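Ectonucleotide pyrophosphatase/phosphodiesterase family member 5 (PDB 5VEO) is a zinc-binding ectoenzyme of the nucleotide pyrophosphatase/phosphodiesterase family that probably hydrolyses nucleotide phosphodiester or pyrophosphate bonds, with restricted activity on nucleotides. Local coordinates at residues A[13-24]-A[166-177]. The protein carries 1 engineered substitution. Numbering follows the deposited sequence.
Sequences EQKVLVVSFDGF and INLGFLYWEEPD. With ZN (zinc ion), chain E; ZN (zinc ion), chain D; AMP (adenosine monophosphate), chain Q.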
ATOM      1  N   GLU A  13      23.432  -5.811 -15.829  1.00 44.26           N
ATOM      2  CA  GLU A  13      22.120  -5.189 -15.716  1.00 47.35           C
ATOM      3  C   GLU A  13      21.280  -5.819 -14.603  1.00 43.25           C
ATOM      4  O   GLU A  13      20.721  -6.898 -14.809  1.00 43.26           O
ATOM      5  CB  GLU A  13      21.351  -5.311 -17.033  1.00 48.71           C
ATOM      6  CG  GLU A  13      20.144  -4.410 -17.036  1.00 53.93           C
ATOM      7  CD  GLU A  13      18.976  -4.955 -17.818  1.00 53.10           C
ATOM      8  OE1 GLU A  13      18.627  -6.138 -17.634  1.00 57.14           O
ATOM      9  OE2 GLU A  13      18.395  -4.187 -18.609  1.00 56.14           O
ATOM     10  N   GLN A  14      21.147  -5.154 -13.452  1.00 40.35           N
ATOM     11  CA  GLN A  14      20.378  -5.755 -12.373  1.00 32.38           C
ATOM     12  C   GLN A  14      18.894  -5.790 -12.741  1.00 31.60           C
ATOM     13  O   GLN A  14      18.379  -4.953 -13.491  1.00 29.62           O
ATOM     14  CB  GLN A  14      20.538  -5.001 -11.039  1.00 36.96           C
ATOM     15  CG  GLN A  14      21.930  -4.998 -10.317  1.00 40.13           C
ATOM     16  CD  GLN A  14      22.378  -6.339  -9.714  1.00 36.86           C
ATOM     17  OE1 GLN A  14      21.571  -7.158  -9.302  1.00 32.40           O
ATOM     18  NE2 GLN A  14      23.691  -6.543  -9.648  1.00 49.95           N
ATOM     19  N   LYS A  15      18.208  -6.773 -12.191  1.00 22.45           N
ATOM     20  CA  LYS A  15      16.780  -6.952 -12.371  1.00 19.96           C
ATOM     21  C   LYS A  15      16.142  -6.977 -10.999  1.00 19.29           C
ATOM     22  O   LYS A  15      16.777  -7.395 -10.028  1.00 19.26           O
ATOM     23  CB  LYS A  15      16.483  -8.233 -13.051  1.00 21.02           C
ATOM     24  CG  LYS A  15      17.112  -8.280 -14.443  1.00 25.00           C
ATOM     25  CD  LYS A  15      16.584  -9.449 -15.194  1.00 33.39           C
ATOM     26  CE  LYS A  15      17.016 -10.770 -14.585  1.00 40.57           C
ATOM     27  NZ  LYS A  15      18.173 -11.379 -15.303  1.00 44.66           N
ATOM     28  N   VAL A  16      14.879  -6.568 -10.945  1.00 15.58           N
ATOM     29  CA  VAL A  16      14.156  -6.494  -9.674  1.00 15.37           C
ATOM     30  C   VAL A  16      12.724  -6.972  -9.883  1.00 14.07           C
ATOM     31  O   VAL A  16      12.058  -6.577 -10.851  1.00 14.40           O
ATOM     32  CB  VAL A  16      14.151  -5.061  -9.116  1.00 15.50           C
ATOM     33  CG1 VAL A  16      13.356  -5.034  -7.780  1.00 21.29           C
ATOM     34  CG2 VAL A  16      15.549  -4.514  -8.903  1.00 18.26           C
ATOM     35  N   LEU A  17      12.253  -7.815  -8.961  1.00 12.88           N
ATOM     36  CA  LEU A  17      10.854  -8.212  -8.862  1.00 12.43           C
ATOM     37  C   LEU A  17      10.346  -7.768  -7.498  1.00 11.54           C
ATOM     38  O   LEU A  17      10.875  -8.226  -6.488  1.00 12.75           O
ATOM     39  CB  LEU A  17      10.704  -9.724  -9.009  1.00 13.95           C
ATOM     40  CG  LEU A  17       9.318 -10.298  -8.766  1.00 11.82           C
ATOM     41  CD1 LEU A  17       8.237  -9.584  -9.614  1.00 12.01           C
ATOM     42  CD2 LEU A  17       9.294 -11.777  -9.000  1.00 14.96           C
ATOM     43  N   VAL A  18       9.361  -6.870  -7.484  1.00  9.93           N
ATOM     44  CA  VAL A  18       8.716  -6.414  -6.251  1.00 10.11           C
ATOM     45  C   VAL A  18       7.400  -7.156  -6.127  1.00 10.43           C
ATOM     46  O   VAL A  18       6.551  -7.111  -7.036  1.00 10.23           O
ATOM     47  CB  VAL A  18       8.487  -4.897  -6.247  1.00 10.12           C
ATOM     48  CG1 VAL A  18       7.821  -4.443  -4.918  1.00 12.87           C
ATOM     49  CG2 VAL A  18       9.781  -4.150  -6.485  1.00 13.11           C
ATOM     50  N   VAL A  19       7.223  -7.831  -4.996  1.00  9.25           N
ATOM     51  CA  VAL A  19       6.009  -8.562  -4.691  1.00  8.61           C
ATOM     52  C   VAL A  19       5.327  -7.879  -3.524  1.00  8.12           C
ATOM     53  O   VAL A  19       5.969  -7.644  -2.497  1.00  8.94           O
ATOM     54  CB  VAL A  19       6.300 -10.026  -4.340  1.00 10.70           C
ATOM     55  CG1 VAL A  19       5.004 -10.753  -4.054  1.00 10.89           C
ATOM     56  CG2 VAL A  19       7.075 -10.681  -5.460  1.00 12.41           C
ATOM     57  N   SER A  20       4.024  -7.602  -3.662  1.00  7.76           N
ATOM     58  CA  SER A  20       3.204  -7.117  -2.548  1.00  6.98           C
ATOM     59  C   SER A  20       2.138  -8.160  -2.238  1.00  7.13           C
ATOM     60  O   SER A  20       1.282  -8.456  -3.084  1.00  7.64           O
ATOM     61  CB  SER A  20       2.538  -5.777  -2.844  1.00  6.96           C
ATOM     62  OG  SER A  20       1.692  -5.430  -1.775  1.00  8.03           O
ATOM     63  N   PHE A  21       2.231  -8.747  -1.045  1.00  6.58           N
ATOM     64  CA  PHE A  21       1.141  -9.520  -0.467  1.00  5.69           C
ATOM     65  C   PHE A  21       0.344  -8.540   0.361  1.00  5.26           C
ATOM     66  O   PHE A  21       0.800  -8.111   1.426  1.00  6.12           O
ATOM     67  CB  PHE A  21       1.637 -10.680   0.386  1.00  6.70           C
ATOM     68  CG  PHE A  21       2.294 -11.765  -0.397  1.00  7.81           C
ATOM     69  CD1 PHE A  21       1.537 -12.592  -1.205  1.00 10.45           C
ATOM     70  CD2 PHE A  21       3.656 -11.993  -0.297  1.00  9.48           C
ATOM     71  CE1 PHE A  21       2.114 -13.588  -1.917  1.00 10.94           C
ATOM     72  CE2 PHE A  21       4.246 -13.021  -1.022  1.00 11.11           C
ATOM     73  CZ  PHE A  21       3.474 -13.813  -1.823  1.00 10.05           C
ATOM     74  N   ASP A  22      -0.820  -8.162  -0.136  1.00  5.71           N
ATOM     75  CA  ASP A  22      -1.553  -7.065   0.472  1.00  4.84           C
ATOM     76  C   ASP A  22      -1.857  -7.368   1.947  1.00  3.81           C
ATOM     77  O   ASP A  22      -2.332  -8.457   2.284  1.00  5.77           O
ATOM     78  CB  ASP A  22      -2.844  -6.826  -0.312  1.00  6.49           C
ATOM     79  CG  ASP A  22      -3.457  -5.467  -0.017  1.00  4.68           C
ATOM     80  OD1 ASP A  22      -3.652  -5.183   1.194  1.00  5.47           O
ATOM     81  OD2 ASP A  22      -3.695  -4.679  -0.970  1.00  6.26           O
ATOM     82  N   GLY A  23      -1.607  -6.398   2.821  1.00  5.69           N
ATOM     83  CA  GLY A  23      -2.015  -6.509   4.222  1.00  5.39           C
ATOM     84  C   GLY A  23      -1.203  -7.480   5.048  1.00  6.32           C
ATOM     85  O   GLY A  23      -1.717  -8.055   6.020  1.00  6.28           O
ATOM     86  N   PHE A  24       0.062  -7.673   4.698  1.00  4.91           N
ATOM     87  CA  PHE A  24       0.916  -8.632   5.395  1.00  5.23           C
ATOM     88  C   PHE A  24       1.640  -7.867   6.499  1.00  4.57           C
ATOM     89  O   PHE A  24       2.699  -7.261   6.299  1.00  5.58           O
ATOM     90  CB  PHE A  24       1.876  -9.326   4.435  1.00  7.01           C
ATOM     91  CG  PHE A  24       2.432 -10.621   4.970  1.00  6.40           C
ATOM     92  CD1 PHE A  24       3.292 -10.641   6.069  1.00  7.59           C
ATOM     93  CD2 PHE A  24       2.067 -11.833   4.399  1.00  7.25           C
ATOM     94  CE1 PHE A  24       3.792 -11.847   6.558  1.00  8.59           C
ATOM     95  CE2 PHE A  24       2.580 -13.039   4.881  1.00  8.97           C
ATOM     96  CZ  PHE A  24       3.445 -13.040   5.963  1.00  9.65           C
ATOM     97  N   ILE A 166      11.778  -7.971 -19.455  1.00 16.69           N
ATOM     98  CA  ILE A 166      11.721  -6.908 -18.465  1.00 16.52           C
ATOM     99  C   ILE A 166      12.915  -7.002 -17.532  1.00 14.96           C
ATOM    100  O   ILE A 166      13.473  -8.083 -17.276  1.00 17.75           O
ATOM    101  CB  ILE A 166      10.398  -6.948 -17.662  1.00 14.09           C
ATOM    102  CG1 ILE A 166      10.282  -8.234 -16.824  1.00 14.79           C
ATOM    103  CG2 ILE A 166       9.216  -6.785 -18.605  1.00 15.13           C
ATOM    104  CD1 ILE A 166       9.095  -8.242 -15.823  1.00 15.13           C
ATOM    105  N   ASN A 167      13.315  -5.848 -17.028  1.00 15.51           N
ATOM    106  CA  ASN A 167      14.243  -5.793 -15.909  1.00 17.03           C
ATOM    107  C   ASN A 167      13.542  -5.519 -14.596  1.00 12.94           C
ATOM    108  O   ASN A 167      14.187  -5.622 -13.552  1.00 17.60           O
ATOM    109  CB  ASN A 167      15.304  -4.707 -16.099  1.00 17.24           C
ATOM    110  CG  ASN A 167      14.716  -3.313 -16.157  1.00 18.34           C
ATOM    111  OD1 ASN A 167      13.546  -3.144 -16.420  1.00 20.53           O
ATOM    112  ND2 ASN A 167      15.543  -2.306 -15.921  1.00 19.88           N
ATOM    113  N   LEU A 168      12.265  -5.138 -14.635  1.00 13.91           N
ATOM    114  CA  LEU A 168      11.543  -4.662 -13.453  1.00 13.69           C
ATOM    115  C   LEU A 168      10.137  -5.229 -13.507  1.00 11.83           C
ATOM    116  O   LEU A 168       9.385  -4.962 -14.460  1.00 14.99           O
ATOM    117  CB  LEU A 168      11.502  -3.138 -13.418  1.00 13.91           C
ATOM    118  CG  LEU A 168      10.581  -2.508 -12.385  1.00 14.72           C
ATOM    119  CD1 LEU A 168      11.070  -2.902 -10.997  1.00 14.67           C
ATOM    120  CD2 LEU A 168      10.565  -1.017 -12.564  1.00 17.31           C
ATOM    121  N   GLY A 169       9.795  -6.039 -12.517  1.00 12.54           N
ATOM    122  CA  GLY A 169       8.480  -6.640 -12.424  1.00 11.32           C
ATOM    123  C   GLY A 169       7.789  -6.308 -11.110  1.00 11.85           C
ATOM    124  O   GLY A 169       8.439  -6.097 -10.081  1.00 10.20           O
ATOM    125  N   PHE A 170       6.456  -6.258 -11.170  1.00 10.98           N
ATOM    126  CA  PHE A 170       5.593  -6.004 -10.017  1.00 10.51           C
ATOM    127  C   PHE A 170       4.531  -7.086  -9.966  1.00 10.89           C
ATOM    128  O   PHE A 170       3.837  -7.317 -10.959  1.00 12.23           O
ATOM    129  CB  PHE A 170       4.914  -4.635 -10.100  1.00  9.45           C
ATOM    130  CG  PHE A 170       5.866  -3.503 -10.003  1.00  9.56           C
ATOM    131  CD1 PHE A 170       6.256  -3.027  -8.756  1.00 10.39           C
ATOM    132  CD2 PHE A 170       6.412  -2.929 -11.143  1.00 10.90           C
ATOM    133  CE1 PHE A 170       7.158  -1.990  -8.640  1.00 13.50           C
ATOM    134  CE2 PHE A 170       7.316  -1.881 -11.033  1.00 13.56           C
ATOM    135  CZ  PHE A 170       7.699  -1.419  -9.779  1.00 14.75           C
ATOM    136  N   LEU A 171       4.396  -7.735  -8.814  1.00 10.59           N
ATOM    137  CA  LEU A 171       3.455  -8.828  -8.608  1.00  9.26           C
ATOM    138  C   LEU A 171       2.643  -8.528  -7.361  1.00  6.79           C
ATOM    139  O   LEU A 171       3.215  -8.186  -6.327  1.00 10.22           O
ATOM    140  CB  LEU A 171       4.200 -10.159  -8.463  1.00 10.26           C
ATOM    141  CG  LEU A 171       3.438 -11.404  -8.053  1.00  9.60           C
ATOM    142  CD1 LEU A 171       2.390 -11.755  -9.096  1.00 12.39           C
ATOM    143  CD2 LEU A 171       4.381 -12.592  -7.804  1.00 12.61           C
ATOM    144  N   TYR A 172       1.326  -8.640  -7.468  1.00  8.05           N
ATOM    145  CA  TYR A 172       0.409  -8.277  -6.399  1.00  8.24           C
ATOM    146  C   TYR A 172      -0.535  -9.440  -6.119  1.00  7.55           C
ATOM    147  O   TYR A 172      -1.022 -10.109  -7.050  1.00  9.85           O
ATOM    148  CB  TYR A 172      -0.364  -7.019  -6.795  1.00  7.68           C
ATOM    149  CG  TYR A 172      -1.473  -6.615  -5.863  1.00  6.90           C
ATOM    150  CD1 TYR A 172      -1.203  -5.975  -4.661  1.00  6.98           C
ATOM    151  CD2 TYR A 172      -2.784  -6.888  -6.176  1.00  8.30           C
ATOM    152  CE1 TYR A 172      -2.223  -5.599  -3.807  1.00  7.74           C
ATOM    153  CE2 TYR A 172      -3.807  -6.527  -5.335  1.00  9.00           C
ATOM    154  CZ  TYR A 172      -3.524  -5.894  -4.143  1.00 10.15           C
ATOM    155  OH  TYR A 172      -4.559  -5.551  -3.324  1.00 10.74           O
ATOM    156  N   TRP A 173      -0.819  -9.648  -4.831  1.00  7.26           N
ATOM    157  CA  TRP A 173      -1.790 -10.639  -4.373  1.00  6.32           C
ATOM    158  C   TRP A 173      -2.614 -10.035  -3.241  1.00  9.06           C
ATOM    159  O   TRP A 173      -2.078  -9.280  -2.423  1.00  7.40           O
ATOM    160  CB  TRP A 173      -1.077 -11.915  -3.917  1.00  8.22           C
ATOM    161  CG  TRP A 173      -1.958 -13.078  -3.576  1.00 10.06           C
ATOM    162  CD1 TRP A 173      -2.043 -13.721  -2.368  1.00 11.30           C
ATOM    163  CD2 TRP A 173      -2.868 -13.752  -4.450  1.00  9.21           C
ATOM    164  NE1 TRP A 173      -2.938 -14.758  -2.450  1.00 11.95           N
ATOM    165  CE2 TRP A 173      -3.464 -14.795  -3.713  1.00  7.86           C
ATOM    166  CE3 TRP A 173      -3.236 -13.572  -5.787  1.00 11.85           C
ATOM    167  CZ2 TRP A 173      -4.414 -15.646  -4.263  1.00 13.74           C
ATOM    168  CZ3 TRP A 173      -4.167 -14.426  -6.342  1.00 13.61           C
ATOM    169  CH2 TRP A 173      -4.754 -15.449  -5.579  1.00 14.44           C
ATOM    170  N   GLU A 174      -3.918 -10.377  -3.189  1.00  7.21           N
ATOM    171  CA  GLU A 174      -4.877  -9.708  -2.306  1.00  7.32           C
ATOM    172  C   GLU A 174      -4.915 -10.269  -0.887  1.00  5.71           C
ATOM    173  O   GLU A 174      -5.585  -9.677  -0.015  1.00  7.91           O
ATOM    174  CB  GLU A 174      -6.277  -9.787  -2.910  1.00  9.34           C
ATOM    175  CG  GLU A 174      -6.431  -9.038  -4.230  1.00 11.21           C
ATOM    176  CD  GLU A 174      -5.908  -9.775  -5.463  1.00  7.56           C
ATOM    177  OE1 GLU A 174      -5.859  -9.128  -6.543  1.00 10.23           O
ATOM    178  OE2 GLU A 174      -5.603 -10.994  -5.369  1.00 10.39           O
ATOM    179  N   GLU A 175      -4.247 -11.392  -0.645  1.00  7.32           N
ATOM    180  CA  GLU A 175      -4.117 -11.946   0.702  1.00  7.18           C
ATOM    181  C   GLU A 175      -2.742 -11.620   1.279  1.00  5.07           C
ATOM    182  O   GLU A 175      -1.742 -11.568   0.532  1.00  6.74           O
ATOM    183  CB  GLU A 175      -4.336 -13.457   0.690  1.00  8.50           C
ATOM    184  CG  GLU A 175      -5.759 -13.881   0.403  1.00  9.93           C
ATOM    185  CD  GLU A 175      -6.733 -13.680   1.571  1.00 10.76           C
ATOM    186  OE1 GLU A 175      -6.488 -12.841   2.465  1.00 10.97           O
ATOM    187  OE2 GLU A 175      -7.776 -14.371   1.565  1.00 15.12           O
ATOM    188  N   PRO A 176      -2.669 -11.464   2.619  1.00  6.25           N
ATOM    189  CA  PRO A 176      -3.683 -11.786   3.628  1.00  6.08           C
ATOM    190  C   PRO A 176      -4.656 -10.648   4.024  1.00  5.08           C
ATOM    191  O   PRO A 176      -5.399 -10.787   4.991  1.00  6.48           O
ATOM    192  CB  PRO A 176      -2.822 -12.193   4.822  1.00  7.98           C
ATOM    193  CG  PRO A 176      -1.642 -11.309   4.716  1.00  7.98           C
ATOM    194  CD  PRO A 176      -1.358 -11.213   3.241  1.00  8.29           C
ATOM    195  N   ASP A 177      -4.685  -9.568   3.239  1.00  5.92           N
ATOM    196  CA  ASP A 177      -5.605  -8.458   3.507  1.00  6.01           C
ATOM    197  C   ASP A 177      -7.063  -8.915   3.542  1.00  7.09           C
ATOM    198  O   ASP A 177      -7.816  -8.574   4.467  1.00  7.60           O
ATOM    199  CB  ASP A 177      -5.414  -7.369   2.453  1.00  6.18           C
ATOM    200  CG  ASP A 177      -6.308  -6.173   2.681  1.00  5.12           C
ATOM    201  OD1 ASP A 177      -5.982  -5.343   3.557  1.00  8.75           O
ATOM    202  OD2 ASP A 177      -7.332  -6.032   1.962  1.00 10.06           O
TER
HETATM  203 ZN    ZN E 502      -3.832  -3.266   1.426  1.00  6.77          ZN
HETATM  204 ZN    ZN D 501      -7.497  -3.886   3.260  1.00  7.05          ZN
HETATM  205  P   AMP Q 524      -6.903  -2.135   0.864  1.00  7.97           P
HETATM  206  O1P AMP Q 524      -6.762  -0.656   1.068  1.00  9.16           O
HETATM  207  O2P AMP Q 524      -7.992  -2.730   1.764  1.00  7.94           O
HETATM  208  O3P AMP Q 524      -5.589  -2.893   1.031  1.00  8.37           O
HETATM  209  O5' AMP Q 524      -7.366  -2.397  -0.646  1.00 10.53           O
HETATM  210  C5' AMP Q 524      -7.071  -3.664  -1.252  1.00 11.55           C
HETATM  211  C4' AMP Q 524      -8.137  -4.144  -2.198  1.00 10.46           C
HETATM  212  O4' AMP Q 524      -8.038  -3.397  -3.403  1.00 15.30           O
HETATM  213  C3' AMP Q 524      -7.962  -5.606  -2.614  1.00 12.73           C
HETATM  214  O3' AMP Q 524      -8.939  -6.416  -1.997  1.00 20.69           O
HETATM  215  C2' AMP Q 524      -8.156  -5.611  -4.133  1.00 14.89           C
HETATM  216  O2' AMP Q 524      -9.096  -6.535  -4.610  1.00 22.33           O
HETATM  217  C1' AMP Q 524      -8.571  -4.186  -4.437  1.00 16.30           C
HETATM  218  N9  AMP Q 524      -8.055  -3.699  -5.697  1.00 15.95           N
HETATM  219  C8  AMP Q 524      -6.770  -3.508  -6.041  1.00 16.93           C
HETATM  220  N7  AMP Q 524      -6.703  -3.017  -7.304  1.00 15.49           N
HETATM  221  C5  AMP Q 524      -7.986  -2.899  -7.737  1.00 15.19           C
HETATM  222  C6  AMP Q 524      -8.660  -2.439  -8.968  1.00 16.24           C
HETATM  223  N6  AMP Q 524      -7.928  -2.002 -10.009  1.00 17.62           N
HETATM  224  N1  AMP Q 524     -10.003  -2.469  -9.017  1.00 17.15           N
HETATM  225  C2  AMP Q 524     -10.761  -2.897  -7.991  1.00 21.77           C
HETATM  226  N3  AMP Q 524     -10.232  -3.324  -6.833  1.00 19.39           N
HETATM  227  C4  AMP Q 524      -8.869  -3.352  -6.680  1.00 15.36           C
HETATM  228  O   HOH W   1      16.031  -8.028 -18.254  1.00 43.35           O
HETATM  229  O   HOH W   2      -4.129  -9.011   7.031  1.00  6.96           O
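V16 N on N167 O (2.9 Å) starts a run of parallel backbone bonds between strands 16-21 and 168-173 that ends with D22 N on W173 O (2.8 Å). Beyond the strands D22 O still takes a weak bond from D177 N, at the start of helix 177-183, just past the cis peptide before P176.

Two zinc ions lie at this carboxyl end, as in the alkaline phosphatase superfamily. D22 OD1 binds one at 1.9 Å, completed by D224, H225 and the AMP phosphate; D177 grips the other with both carboxylate oxygens, joined by H181, H325 and the same phosphate. Y172 OH donates to D22 OD2 (2.7 Å) on its anti side, 29° out of the carboxylate plane, while OD2 lies at the ring edge. With CG trans to the backbone N (chi1 173°), the Y172 side chain runs along the sheet and brings its hydroxyl to D22; the same oxygen also touches AMP C3' at 3.5 Å. A phenylalanine here would probably leave D22 OD2 without this donor and the carboxylate freer to turn.

Apolar contacts line both faces. V18 CB meets F170 CD1 (3.8 Å) on the face shared with Y172; on the other, V19 lies alongside L171, and F21 CD1 packs on W173 CB. F24 CD2 rests against P176 CD at 3.7 Å.

Within the mixed central sheet, strand 16-21 runs between 168-173 and 218-222, with 120-123 beyond 168-173. Helix 190-210 covers F21 and F24, and helix 149-160 packs on L171 and W173.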